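Acyl-CoA dehydrogenase FadE3 (PDB 4IV6) is a flavoprotein of the acyl-CoA dehydrogenase family that binds dihydroflavine-adenine dinucleotide and assembles from four protein chains. Local coordinates at residues L126-G131 against M138-R143; D134-R139 against R233-M238. One frame throughout, in Å; residues are numbered along the deposited sequence. Where two conformers were deposited one is given.

Both contacts use the loop between strands 122-125 and 141-145, and they share Met138 and Arg139; the centres of contact 1 and contact 2 lie about 9 Å apart. Contact 1 is mostly buried and polar: the carboxylate of Glu128 takes hydrogen bonds from the residues leading into strand 141-145, within the middle domain and next to the flavin. Contact 2 lies nearer the surface and is largely apolar, with Phe235 of helix 234-270 packed against Leu135 and Gln136, so that it joins the middle domain to the C-terminal one. Leu126 connects the two: its O meets Leu135 CD2 at 3.5 Å, and its CD1 packs 3.7 Å from Met238 CG.

Contact 1: residues L126-G131 against M138-R143; sequences LTEPGG and MRTVAR. With FDA (dihydroflavine-adenine dinucleotide), chain D.
Met138 lays its CB against the Glu128 carboxylate, 3.4 Å from OE2, the two side chains crossing at about a right angle. Next along, Arg139 N gives Glu128 OE1 a nearly straight hydrogen bond of 2.8 Å, arriving from above the carboxylate plane, 54° out of it. Thr140 binds the other oxygen twice: its N reaches the syn lone pair of Glu128 OE2 at 3.1 Å, and its OG1 donates to the same OE2 at 2.6 Å from well out of the plane. Lys155 NZ adds a salt bridge to OE2, which would probably keep this buried group ionised. A bend at chi2 (-124°) turns the Glu128 carboxylate to these donors. The chain leading into Glu128 serves the flavin of dihydroflavine-adenine dinucleotide: Leu126 N and Thr127 N both donate to FDA O2, at 3.0 and 2.9 Å, and FDA N1 donates to Thr127 OG1 at 2.8 Å. From Glu128 to Gly131 the backbone forms a type I beta turn. The contact thus ties the flavin-binding loop to the residues just before strand 141-145; there Met138 packs on Met170 of strand 166-172, and Thr140 touches Ile151 and Lys155 of strand 148-159.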
# COMPACT_ATOMS: atom_id res chain seq x y z
N LEU B 126 -2.16 -31.51 10.60
CA LEU B 126 -2.77 -31.50 9.27
C LEU B 126 -1.71 -31.46 8.18
O LEU B 126 -1.75 -32.25 7.27
CB LEU B 126 -3.67 -30.29 9.08
CG LEU B 126 -4.80 -29.94 10.05
CD1 LEU B 126 -5.78 -28.95 9.45
CD2 LEU B 126 -5.54 -31.16 10.48
N THR B 127 -0.78 -30.51 8.29
CA THR B 127 0.17 -30.19 7.24
C THR B 127 1.08 -31.36 6.91
O THR B 127 1.62 -32.02 7.79
CB THR B 127 0.97 -28.94 7.63
OG1 THR B 127 0.05 -27.84 7.78
CG2 THR B 127 2.02 -28.59 6.58
N GLU B 128 1.22 -31.61 5.61
CA GLU B 128 2.12 -32.62 5.09
C GLU B 128 3.30 -31.96 4.39
O GLU B 128 3.17 -30.85 3.90
CB GLU B 128 1.38 -33.52 4.10
CG GLU B 128 0.17 -34.23 4.69
CD GLU B 128 0.17 -35.75 4.57
OE1 GLU B 128 0.82 -36.30 3.66
OE2 GLU B 128 -0.55 -36.37 5.38
N PRO B 129 4.45 -32.65 4.29
CA PRO B 129 5.58 -32.07 3.54
C PRO B 129 5.19 -31.66 2.12
O PRO B 129 5.66 -30.64 1.62
CB PRO B 129 6.63 -33.20 3.52
CG PRO B 129 6.23 -34.14 4.56
CD PRO B 129 4.78 -33.96 4.88
N GLY B 130 4.32 -32.45 1.48
CA GLY B 130 3.85 -32.19 0.11
C GLY B 130 2.82 -31.07 -0.03
O GLY B 130 2.53 -30.64 -1.15
N GLY B 131 2.31 -30.58 1.09
CA GLY B 131 1.36 -29.44 1.11
C GLY B 131 0.58 -29.26 2.41
O GLY B 131 -0.00 -30.21 2.99
N MET B 138 -3.16 -35.19 0.72
CA MET B 138 -2.33 -35.74 1.77
C MET B 138 -2.08 -37.23 1.56
O MET B 138 -2.91 -37.95 0.97
CB MET B 138 -2.95 -35.50 3.15
CG MET B 138 -4.26 -36.27 3.43
SD MET B 138 -4.81 -36.09 5.15
CE MET B 138 -5.22 -34.36 5.20
N ARG B 139 -0.94 -37.69 2.05
CA ARG B 139 -0.49 -39.06 1.85
C ARG B 139 -0.66 -39.91 3.11
O ARG B 139 -0.61 -41.15 3.05
CB ARG B 139 0.96 -39.03 1.36
CG ARG B 139 1.10 -38.34 -0.00
CD ARG B 139 2.56 -38.22 -0.40
NE ARG B 139 3.20 -39.53 -0.49
CZ ARG B 139 4.49 -39.74 -0.73
NH1 ARG B 139 5.34 -38.72 -0.91
NH2 ARG B 139 4.94 -41.00 -0.80
N THR B 140 -0.89 -39.27 4.26
CA THR B 140 -1.03 -40.03 5.49
C THR B 140 -2.34 -40.80 5.46
O THR B 140 -3.43 -40.21 5.32
CB THR B 140 -0.90 -39.16 6.74
OG1 THR B 140 0.36 -38.43 6.73
CG2 THR B 140 -0.97 -40.01 7.98
N VAL B 141 -2.23 -42.11 5.64
CA VAL B 141 -3.36 -43.03 5.58
C VAL B 141 -3.51 -43.81 6.89
O VAL B 141 -2.51 -44.10 7.57
CB VAL B 141 -3.21 -44.08 4.44
CG1 VAL B 141 -3.28 -43.42 3.09
CG2 VAL B 141 -1.91 -44.89 4.57
N ALA B 142 -4.76 -44.14 7.21
CA ALA B 142 -5.05 -44.96 8.36
C ALA B 142 -5.97 -46.07 7.90
O ALA B 142 -7.12 -45.82 7.53
CB ALA B 142 -5.68 -44.13 9.44
N ARG B 143 -5.46 -47.29 7.91
CA ARG B 143 -6.19 -48.42 7.36
C ARG B 143 -6.63 -49.37 8.47
O ARG B 143 -5.84 -49.74 9.34
CB ARG B 143 -5.31 -49.10 6.31
CG ARG B 143 -5.34 -50.60 6.28
CD ARG B 143 -4.37 -51.09 5.22
NE ARG B 143 -5.04 -51.52 4.00
CZ ARG B 143 -4.98 -52.76 3.54
NH1 ARG B 143 -5.61 -53.09 2.42
NH2 ARG B 143 -4.26 -53.65 4.21
PA FDA D . 1.77 -24.28 0.06
O1A FDA D . 0.37 -24.84 0.17
O2A FDA D . 2.87 -25.09 -0.58
O5B FDA D . 1.66 -22.87 -0.68
C5B FDA D . 2.82 -22.13 -1.14
C4B FDA D . 2.35 -20.78 -1.72
O4B FDA D . 1.34 -20.96 -2.73
C3B FDA D . 1.70 -19.90 -0.67
O3B FDA D . 1.89 -18.52 -1.03
C2B FDA D . 0.25 -20.32 -0.77
O2B FDA D . -0.68 -19.35 -0.27
C1B FDA D . 0.11 -20.43 -2.27
N9A FDA D . -1.03 -21.29 -2.69
C8A FDA D . -1.08 -22.64 -2.58
N7A FDA D . -2.22 -23.11 -3.10
C5A FDA D . -2.92 -22.04 -3.56
C6A FDA D . -4.20 -21.81 -4.21
N6A FDA D . -4.98 -22.85 -4.49
N1A FDA D . -4.58 -20.55 -4.52
C2A FDA D . -3.78 -19.51 -4.27
N3A FDA D . -2.58 -19.63 -3.66
C4A FDA D . -2.11 -20.85 -3.31
N1 FDA D . 0.41 -27.06 10.43
C2 FDA D . -0.20 -27.94 11.22
O2 FDA D . -0.90 -28.83 10.70
N3 FDA D . -0.08 -27.91 12.56
C4 FDA D . 0.66 -27.01 13.22
O4 FDA D . 0.77 -27.04 14.47
C4X FDA D . 1.35 -25.98 12.42
N5 FDA D . 2.15 -25.03 12.96
C5X FDA D . 3.06 -24.41 12.18
C6 FDA D . 4.17 -23.76 12.73
C7 FDA D . 5.09 -23.08 11.94
C7M FDA D . 6.30 -22.41 12.55
C8 FDA D . 4.90 -23.03 10.54
C8M FDA D . 5.84 -22.32 9.60
C9 FDA D . 3.81 -23.68 9.99
C9A FDA D . 2.90 -24.39 10.79
N10 FDA D . 1.82 -25.07 10.18
C10 FDA D . 1.19 -26.07 10.95
C1' FDA D . 1.93 -25.32 8.74
C2' FDA D . 1.14 -24.24 8.03
O2' FDA D . -0.26 -24.37 8.29
C3' FDA D . 1.43 -24.33 6.53
O3' FDA D . 2.72 -23.77 6.31
C4' FDA D . 0.42 -23.59 5.68
O4' FDA D . -0.71 -24.46 5.58
C5' FDA D . 0.95 -23.35 4.25
O5' FDA D . 1.43 -24.58 3.74
P FDA D . 2.63 -24.74 2.72
O1P FDA D . 2.56 -26.21 2.35
O2P FDA D . 3.88 -24.21 3.33
O3P FDA D . 2.19 -23.77 1.51

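Contact 2: residues D134-R139 against R233-M238; sequences DLQAMR and RGFAQM
Gln136 O and Met138 O converge on one cation, both accepting a hydrogen bond from Lys172 NZ, which probably steadies the bend that carries Gln136 beside Phe235. Inside the turn, Met138 N bonds Leu135 O at 3.0 Å. Phe235 is the residue of the helix that fills the contact, its ring reaching across with CG anti to its own carbonyl carbon (chi1 -76°). Leu135 meets that ring at the edge and in its plane, with CB 3.8 Å from Phe235 CE1. Phe235 CZ also lies 4.0 Å from Gln136 N. The Gln136 side chain leaves the backbone with CG anti to N and then bends at chi2 (59°), which carries OE1 to within 3.5 Å of Phe235 CE2. Its amide plane is turned 57° from the ring plane. Arg233 is the N-cap of helix 234-270, and the first turn closes with Gln237 N bonded to Arg233 O at 2.9 Å. In the acyl-CoA dehydrogenase fold a mainly beta middle domain is joined to a C-terminal helical bundle; here a loop of the former meets the opening turn of the first long helix of the latter. Phe235 also packs on Met170 of strand 166-172 and Val184 of strand 184-190. Just ahead of Leu135, Asp134 OD2 accepts a hydrogen bond from Phe274 N of the second subunit.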
# COMPACT_ATOMS: atom_id res chain seq x y z
N ASP B 134 -3.20 -27.85 0.13
CA ASP B 134 -3.88 -28.91 -0.59
C ASP B 134 -3.94 -30.15 0.26
O ASP B 134 -3.22 -31.14 0.02
CB ASP B 134 -3.13 -29.20 -1.89
CG ASP B 134 -3.88 -30.13 -2.80
OD1 ASP B 134 -4.98 -30.59 -2.42
OD2 ASP B 134 -3.34 -30.41 -3.92
N LEU B 135 -4.78 -30.11 1.27
CA LEU B 135 -4.88 -31.22 2.22
C LEU B 135 -5.53 -32.48 1.62
O LEU B 135 -5.26 -33.61 2.08
CB LEU B 135 -5.63 -30.77 3.46
CG LEU B 135 -4.84 -29.81 4.35
CD1 LEU B 135 -5.76 -29.37 5.47
CD2 LEU B 135 -3.54 -30.41 4.91
N GLN B 136 -6.36 -32.30 0.59
CA GLN B 136 -6.97 -33.44 -0.09
C GLN B 136 -5.91 -34.34 -0.70
O GLN B 136 -6.14 -35.54 -0.86
CB GLN B 136 -7.94 -32.98 -1.20
CG GLN B 136 -8.65 -34.12 -1.91
CD GLN B 136 -9.46 -34.96 -0.92
OE1 GLN B 136 -10.36 -34.42 -0.28
NE2 GLN B 136 -9.12 -36.24 -0.76
N ALA B 137 -4.76 -33.78 -1.03
CA ALA B 137 -3.67 -34.55 -1.61
C ALA B 137 -2.80 -35.24 -0.57
O ALA B 137 -1.80 -35.85 -0.94
CB ALA B 137 -2.80 -33.66 -2.48
N MET B 138 -3.16 -35.19 0.72
CA MET B 138 -2.33 -35.74 1.77
C MET B 138 -2.08 -37.23 1.56
O MET B 138 -2.91 -37.95 0.97
CB MET B 138 -2.95 -35.50 3.15
CG MET B 138 -4.26 -36.27 3.43
SD MET B 138 -4.81 -36.09 5.15
CE MET B 138 -5.22 -34.36 5.20
N ARG B 139 -0.94 -37.69 2.05
CA ARG B 139 -0.49 -39.06 1.85
C ARG B 139 -0.66 -39.91 3.11
O ARG B 139 -0.61 -41.15 3.05
CB ARG B 139 0.96 -39.03 1.36
CG ARG B 139 1.10 -38.34 -0.00
CD ARG B 139 2.56 -38.22 -0.40
NE ARG B 139 3.20 -39.53 -0.49
CZ ARG B 139 4.49 -39.74 -0.73
NH1 ARG B 139 5.34 -38.72 -0.91
NH2 ARG B 139 4.94 -41.00 -0.80
N ARG B 233 -15.58 -37.31 8.01
CA ARG B 233 -16.07 -35.99 8.40
C ARG B 233 -14.97 -35.03 8.83
O ARG B 233 -15.25 -33.93 9.39
CB ARG B 233 -17.05 -36.15 9.55
CG ARG B 233 -18.19 -37.06 9.18
CD ARG B 233 -19.34 -36.90 10.11
NE ARG B 233 -20.46 -37.69 9.61
CZ ARG B 233 -21.72 -37.54 9.98
NH1 ARG B 233 -22.07 -36.62 10.88
NH2 ARG B 233 -22.64 -38.32 9.44
N GLY B 234 -13.74 -35.44 8.56
CA GLY B 234 -12.58 -34.68 8.95
C GLY B 234 -12.58 -33.23 8.51
O GLY B 234 -12.30 -32.36 9.32
N PHE B 235 -12.88 -32.96 7.24
CA PHE B 235 -12.90 -31.58 6.73
C PHE B 235 -13.99 -30.74 7.39
O PHE B 235 -13.75 -29.60 7.78
CB PHE B 235 -13.01 -31.53 5.20
CG PHE B 235 -11.71 -31.86 4.49
CD1 PHE B 235 -10.57 -31.12 4.72
CD2 PHE B 235 -11.63 -32.94 3.61
CE1 PHE B 235 -9.36 -31.45 4.10
CE2 PHE B 235 -10.44 -33.26 2.98
CZ PHE B 235 -9.31 -32.52 3.21
N ALA B 236 -15.18 -31.30 7.53
CA ALA B 236 -16.27 -30.60 8.18
C ALA B 236 -15.91 -30.25 9.62
O ALA B 236 -16.13 -29.13 10.08
CB ALA B 236 -17.53 -31.45 8.14
N GLN B 237 -15.33 -31.22 10.32
CA GLN B 237 -14.91 -31.01 11.71
C GLN B 237 -13.82 -29.94 11.79
O GLN B 237 -13.94 -29.03 12.62
CB GLN B 237 -14.40 -32.30 12.33
CG GLN B 237 -15.47 -33.38 12.51
CD GLN B 237 -14.88 -34.74 12.81
OE1 GLN B 237 -13.70 -35.00 12.56
NE2 GLN B 237 -15.70 -35.62 13.35
N MET B 238 -12.81 -30.04 10.94
CA MET B 238 -11.76 -29.02 10.93
C MET B 238 -12.32 -27.62 10.65
O MET B 238 -11.95 -26.68 11.33
CB MET B 238 -10.64 -29.35 9.96
CG MET B 238 -9.35 -28.62 10.27
SD MET B 238 -8.87 -28.89 11.99
CE MET B 238 -9.24 -27.32 12.73